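Local coordinates for protein integral membrane indolylacetylinositol arabinosyltransferase EmbB (Mycolicibacterium smegmatis MC2 155, PDB 7BVC) that probably transfers arabinose units to build the arabinan of cell-wall arabinogalactan, as a membrane-embedded glycosyltransferase to which ethambutol binds, at residues A30-I44 / W462-L476. Residues are numbered along the deposited sequence; the frame is centred on the assembly and turned at random.
Sequences ATIAGLLGFVLSVSI and WPLIAPLLAAGTVIL
Ala-470 sets its methyl against Gly-34, with CB 3.4 Å from Gly-34 O. Small residues suit this place: the lack of a side chain on Gly-34 and the single methyl of Ala-470 let the backbones run close, Gly-34 CA lying 4.9 Å from Pro-467 CA. One turn earlier, Ala-466 turns its CB between Ala-30 O and the branch point of Leu-35, 4.1 Å from Leu-35 CG. Pro-467 directs its ring CD to Ala-30 O, at 3.3 Å. Toward the N-terminal ends, Thr-31 rests its methyl CG2 beside the ring of Pro-463, the two side chains running the same way; CG2 lies anti to the carbonyl carbon (OG1 at chi1 72°), which leaves the hydroxyl to make a weak bond to Trp-28 O.

Segment 30-44 lies in one predicted transmembrane helix of this GT-C-type membrane protein and most of segment 462-476 in another. They run side by side in the same direction, segment 30-44 irregular around 32-35 and segment 462-476 kinked at Pro-467, whose ring nitrogen has no hydrogen to give the preceding turn.

Where helix 462-472 ends, Thr-473 meets Phe-38 at the ring edge, its CB in the ring plane and 3.6 Å from Phe-38 CD1. The ring reaches there because CG swings anti to the backbone N (chi1 156°). Ser-41 brings its small hydroxyl to the same residue, OG 2.8 Å from Thr-473 O, although Gly-37 O competes for the one proton. Leu-476 then covers the carbonyl of Ser-41 with CD1, 3.3 Å from Ser-41 O. Helix 231-244 packs against the pair, Leu-243 touching Pro-463 and Thr-233 touching Val-474, while Ala-229 touches Ser-41.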
loop_
_atom_site.group_PDB
_atom_site.type_symbol
_atom_site.label_atom_id
_atom_site.label_comp_id
_atom_site.label_asym_id
_atom_site.label_seq_id
_atom_site.Cartn_x
_atom_site.Cartn_y
_atom_site.Cartn_z
ATOM N N ALA B 30 -32.431 -26.668 37.501
ATOM C CA ALA B 30 -31.652 -25.611 36.869
ATOM C C ALA B 30 -30.171 -25.663 37.224
ATOM O O ALA B 30 -29.334 -25.289 36.395
ATOM C CB ALA B 30 -32.222 -24.241 37.242
ATOM N N THR B 31 -29.820 -26.112 38.431
ATOM C CA THR B 31 -28.415 -26.233 38.817
ATOM C C THR B 31 -27.820 -27.556 38.343
ATOM O O THR B 31 -26.781 -27.570 37.673
ATOM C CB THR B 31 -28.261 -26.089 40.335
ATOM O OG1 THR B 31 -28.763 -27.263 40.983
ATOM C CG2 THR B 31 -29.011 -24.873 40.834
ATOM N N ILE B 32 -28.438 -28.677 38.720
ATOM C CA ILE B 32 -28.127 -29.935 38.062
ATOM C C ILE B 32 -28.686 -29.874 36.647
ATOM O O ILE B 32 -29.696 -29.210 36.386
ATOM C CB ILE B 32 -28.711 -31.122 38.849
ATOM C CG1 ILE B 32 -28.313 -31.027 40.321
ATOM C CG2 ILE B 32 -28.231 -32.439 38.275
ATOM C CD1 ILE B 32 -29.015 -32.031 41.206
ATOM N N ALA B 33 -28.012 -30.544 35.715
ATOM C CA ALA B 33 -28.288 -30.471 34.281
ATOM C C ALA B 33 -28.030 -29.085 33.710
ATOM O O ALA B 33 -28.365 -28.827 32.551
ATOM C CB ALA B 33 -29.718 -30.911 33.938
ATOM N N GLY B 34 -27.450 -28.185 34.496
ATOM C CA GLY B 34 -26.946 -26.927 33.984
ATOM C C GLY B 34 -25.468 -26.827 34.285
ATOM O O GLY B 34 -24.720 -26.131 33.593
ATOM N N LEU B 35 -25.041 -27.530 35.334
ATOM C CA LEU B 35 -23.624 -27.682 35.639
ATOM C C LEU B 35 -23.007 -28.863 34.901
ATOM O O LEU B 35 -21.885 -28.760 34.390
ATOM C CB LEU B 35 -23.421 -27.847 37.148
ATOM C CG LEU B 35 -23.541 -26.587 38.009
ATOM C CD1 LEU B 35 -23.602 -26.950 39.483
ATOM C CD2 LEU B 35 -22.388 -25.638 37.737
ATOM N N LEU B 36 -23.719 -29.990 34.823
ATOM C CA LEU B 36 -23.197 -31.119 34.067
ATOM C C LEU B 36 -23.256 -30.860 32.568
ATOM O O LEU B 36 -22.370 -31.307 31.833
ATOM C CB LEU B 36 -23.947 -32.402 34.431
ATOM C CG LEU B 36 -25.396 -32.624 33.994
ATOM C CD1 LEU B 36 -25.462 -33.376 32.675
ATOM C CD2 LEU B 36 -26.159 -33.374 35.072
ATOM N N GLY B 37 -24.262 -30.121 32.104
ATOM C CA GLY B 37 -24.291 -29.696 30.717
ATOM C C GLY B 37 -23.198 -28.722 30.342
ATOM O O GLY B 37 -22.988 -28.481 29.149
ATOM N N PHE B 38 -22.500 -28.160 31.328
ATOM C CA PHE B 38 -21.337 -27.320 31.089
ATOM C C PHE B 38 -20.026 -28.072 31.249
ATOM O O PHE B 38 -19.072 -27.799 30.515
ATOM C CB PHE B 38 -21.351 -26.115 32.036
ATOM C CG PHE B 38 -19.998 -25.511 32.279
ATOM C CD1 PHE B 38 -19.405 -24.703 31.327
ATOM C CD2 PHE B 38 -19.323 -25.745 33.465
ATOM C CE1 PHE B 38 -18.162 -24.143 31.548
ATOM C CE2 PHE B 38 -18.078 -25.190 33.691
ATOM C CZ PHE B 38 -17.497 -24.388 32.731
ATOM N N VAL B 39 -19.956 -29.017 32.189
ATOM C CA VAL B 39 -18.750 -29.830 32.312
ATOM C C VAL B 39 -18.664 -30.893 31.224
ATOM O O VAL B 39 -17.582 -31.446 30.999
ATOM C CB VAL B 39 -18.647 -30.505 33.690
ATOM C CG1 VAL B 39 -18.822 -29.484 34.801
ATOM C CG2 VAL B 39 -19.654 -31.633 33.812
ATOM N N LEU B 40 -19.770 -31.200 30.544
ATOM C CA LEU B 40 -19.722 -32.130 29.423
ATOM C C LEU B 40 -19.269 -31.470 28.132
ATOM O O LEU B 40 -18.788 -32.166 27.232
ATOM C CB LEU B 40 -21.092 -32.774 29.207
ATOM C CG LEU B 40 -21.363 -34.070 29.969
ATOM C CD1 LEU B 40 -22.653 -34.704 29.491
ATOM C CD2 LEU B 40 -20.202 -35.031 29.805
ATOM N N SER B 41 -19.411 -30.149 28.017
ATOM C CA SER B 41 -19.036 -29.454 26.794
ATOM C C SER B 41 -17.548 -29.154 26.721
ATOM O O SER B 41 -17.018 -28.999 25.616
ATOM C CB SER B 41 -19.821 -28.151 26.668
ATOM O OG SER B 41 -21.208 -28.399 26.522
ATOM N N VAL B 42 -16.865 -29.061 27.864
ATOM C CA VAL B 42 -15.423 -28.839 27.864
ATOM C C VAL B 42 -14.639 -30.130 27.693
ATOM O O VAL B 42 -13.415 -30.081 27.501
ATOM C CB VAL B 42 -14.973 -28.127 29.155
ATOM C CG1 VAL B 42 -15.791 -26.870 29.375
ATOM C CG2 VAL B 42 -15.096 -29.063 30.345
ATOM N N SER B 43 -15.303 -31.283 27.747
ATOM C CA SER B 43 -14.654 -32.570 27.548
ATOM C C SER B 43 -14.793 -33.092 26.125
ATOM O O SER B 43 -14.159 -34.097 25.790
ATOM C CB SER B 43 -15.217 -33.606 28.526
ATOM O OG SER B 43 -16.587 -33.857 28.266
ATOM N N ILE B 44 -15.605 -32.444 25.286
ATOM C CA ILE B 44 -15.718 -32.870 23.889
ATOM C C ILE B 44 -14.402 -32.714 23.144
ATOM O O ILE B 44 -14.026 -33.633 22.401
ATOM C CB ILE B 44 -16.889 -32.148 23.206
ATOM C CG1 ILE B 44 -18.162 -32.298 24.035
ATOM C CG2 ILE B 44 -17.109 -32.696 21.810
ATOM C CD1 ILE B 44 -18.619 -33.728 24.183
ATOM N N TRP B 462 -27.329 -19.805 41.987
ATOM C CA TRP B 462 -26.947 -20.894 41.096
ATOM C C TRP B 462 -28.055 -21.263 40.110
ATOM O O TRP B 462 -27.757 -21.468 38.927
ATOM C CB TRP B 462 -26.513 -22.118 41.906
ATOM C CG TRP B 462 -25.168 -21.948 42.536
ATOM C CD1 TRP B 462 -24.891 -21.877 43.869
ATOM C CD2 TRP B 462 -23.917 -21.805 41.856
ATOM N NE1 TRP B 462 -23.541 -21.709 44.062
ATOM C CE2 TRP B 462 -22.921 -21.661 42.841
ATOM C CE3 TRP B 462 -23.539 -21.791 40.510
ATOM C CZ2 TRP B 462 -21.577 -21.505 42.524
ATOM C CZ3 TRP B 462 -22.204 -21.635 40.197
ATOM C CH2 TRP B 462 -21.238 -21.494 41.199
ATOM N N PRO B 463 -29.325 -21.361 40.522
ATOM C CA PRO B 463 -30.382 -21.620 39.528
ATOM C C PRO B 463 -30.476 -20.563 38.444
ATOM O O PRO B 463 -31.120 -20.811 37.417
ATOM C CB PRO B 463 -31.665 -21.673 40.370
ATOM C CG PRO B 463 -31.299 -21.150 41.703
ATOM C CD PRO B 463 -29.860 -21.453 41.891
ATOM N N LEU B 464 -29.862 -19.396 38.634
ATOM C CA LEU B 464 -29.826 -18.366 37.606
ATOM C C LEU B 464 -28.500 -18.309 36.862
ATOM O O LEU B 464 -28.464 -17.816 35.730
ATOM C CB LEU B 464 -30.111 -16.989 38.218
ATOM C CG LEU B 464 -31.417 -16.831 38.998
ATOM C CD1 LEU B 464 -31.469 -15.474 39.666
ATOM C CD2 LEU B 464 -32.615 -17.019 38.089
ATOM N N ILE B 465 -27.418 -18.796 37.465
ATOM C CA ILE B 465 -26.101 -18.710 36.842
ATOM C C ILE B 465 -25.772 -19.964 36.038
ATOM O O ILE B 465 -25.207 -19.872 34.947
ATOM C CB ILE B 465 -25.035 -18.434 37.923
ATOM C CG1 ILE B 465 -25.091 -16.970 38.360
ATOM C CG2 ILE B 465 -23.645 -18.778 37.416
ATOM C CD1 ILE B 465 -24.881 -15.990 37.233
ATOM N N ALA B 466 -26.126 -21.149 36.550
ATOM C CA ALA B 466 -25.728 -22.385 35.878
ATOM C C ALA B 466 -26.367 -22.541 34.503
ATOM O O ALA B 466 -25.659 -22.940 33.561
ATOM C CB ALA B 466 -26.014 -23.585 36.784
ATOM N N PRO B 467 -27.667 -22.283 34.308
ATOM C CA PRO B 467 -28.191 -22.272 32.932
ATOM C C PRO B 467 -27.487 -21.275 32.031
ATOM O O PRO B 467 -27.312 -21.554 30.840
ATOM C CB PRO B 467 -29.674 -21.916 33.115
ATOM C CG PRO B 467 -29.835 -21.531 34.545
ATOM C CD PRO B 467 -28.759 -22.226 35.292
ATOM N N LEU B 468 -27.063 -20.126 32.563
ATOM C CA LEU B 468 -26.332 -19.161 31.751
ATOM C C LEU B 468 -24.950 -19.664 31.361
ATOM O O LEU B 468 -24.377 -19.169 30.386
ATOM C CB LEU B 468 -26.210 -17.829 32.494
ATOM C CG LEU B 468 -27.501 -17.029 32.657
ATOM C CD1 LEU B 468 -27.215 -15.669 33.270
ATOM C CD2 LEU B 468 -28.204 -16.874 31.326
ATOM N N LEU B 469 -24.401 -20.629 32.099
ATOM C CA LEU B 469 -23.144 -21.263 31.725
ATOM C C LEU B 469 -23.357 -22.382 30.718
ATOM O O LEU B 469 -22.582 -22.515 29.764
ATOM C CB LEU B 469 -22.436 -21.811 32.964
ATOM C CG LEU B 469 -21.634 -20.821 33.808
ATOM C CD1 LEU B 469 -21.099 -21.503 35.055
ATOM C CD2 LEU B 469 -20.500 -20.225 32.994
ATOM N N ALA B 470 -24.392 -23.200 30.927
ATOM C CA ALA B 470 -24.714 -24.245 29.960
ATOM C C ALA B 470 -25.093 -23.656 28.609
ATOM O O ALA B 470 -24.810 -24.260 27.568
ATOM C CB ALA B 470 -25.844 -25.125 30.493
ATOM N N ALA B 471 -25.730 -22.485 28.603
ATOM C CA ALA B 471 -26.090 -21.838 27.347
ATOM C C ALA B 471 -24.853 -21.343 26.611
ATOM O O ALA B 471 -24.729 -21.523 25.396
ATOM C CB ALA B 471 -27.057 -20.685 27.618
ATOM N N GLY B 472 -23.929 -20.709 27.333
ATOM C CA GLY B 472 -22.728 -20.202 26.692
ATOM C C GLY B 472 -21.811 -21.304 26.201
ATOM O O GLY B 472 -21.280 -21.231 25.090
ATOM N N THR B 473 -21.606 -22.336 27.018
ATOM C CA THR B 473 -20.706 -23.432 26.664
ATOM C C THR B 473 -21.510 -24.601 26.096
ATOM O O THR B 473 -21.668 -25.655 26.710
ATOM C CB THR B 473 -19.882 -23.851 27.875
ATOM O OG1 THR B 473 -19.414 -22.684 28.562
ATOM C CG2 THR B 473 -18.687 -24.680 27.442
ATOM N N VAL B 474 -22.045 -24.379 24.897
ATOM C CA VAL B 474 -22.710 -25.444 24.150
ATOM C C VAL B 474 -22.250 -25.526 22.706
ATOM O O VAL B 474 -22.462 -26.562 22.049
ATOM C CB VAL B 474 -24.244 -25.275 24.217
ATOM C CG1 VAL B 474 -24.685 -24.066 23.409
ATOM C CG2 VAL B 474 -24.965 -26.541 23.764
ATOM N N ILE B 475 -21.601 -24.495 22.161
ATOM C CA ILE B 475 -21.116 -24.553 20.787
ATOM C C ILE B 475 -19.882 -25.425 20.644
ATOM O O ILE B 475 -19.474 -25.723 19.517
ATOM C CB ILE B 475 -20.822 -23.136 20.252
ATOM C CG1 ILE B 475 -20.757 -23.149 18.722
ATOM C CG2 ILE B 475 -19.532 -22.599 20.845
ATOM C CD1 ILE B 475 -20.424 -21.827 18.110
ATOM N N LEU B 476 -19.260 -25.835 21.751
ATOM C CA LEU B 476 -18.123 -26.741 21.652
ATOM C C LEU B 476 -18.523 -28.096 21.089
ATOM O O LEU B 476 -17.743 -28.699 20.343
ATOM C CB LEU B 476 -17.463 -26.911 23.020
ATOM C CG LEU B 476 -16.840 -25.647 23.616
ATOM C CD1 LEU B 476 -16.028 -25.973 24.856
ATOM C CD2 LEU B 476 -15.983 -24.935 22.586
#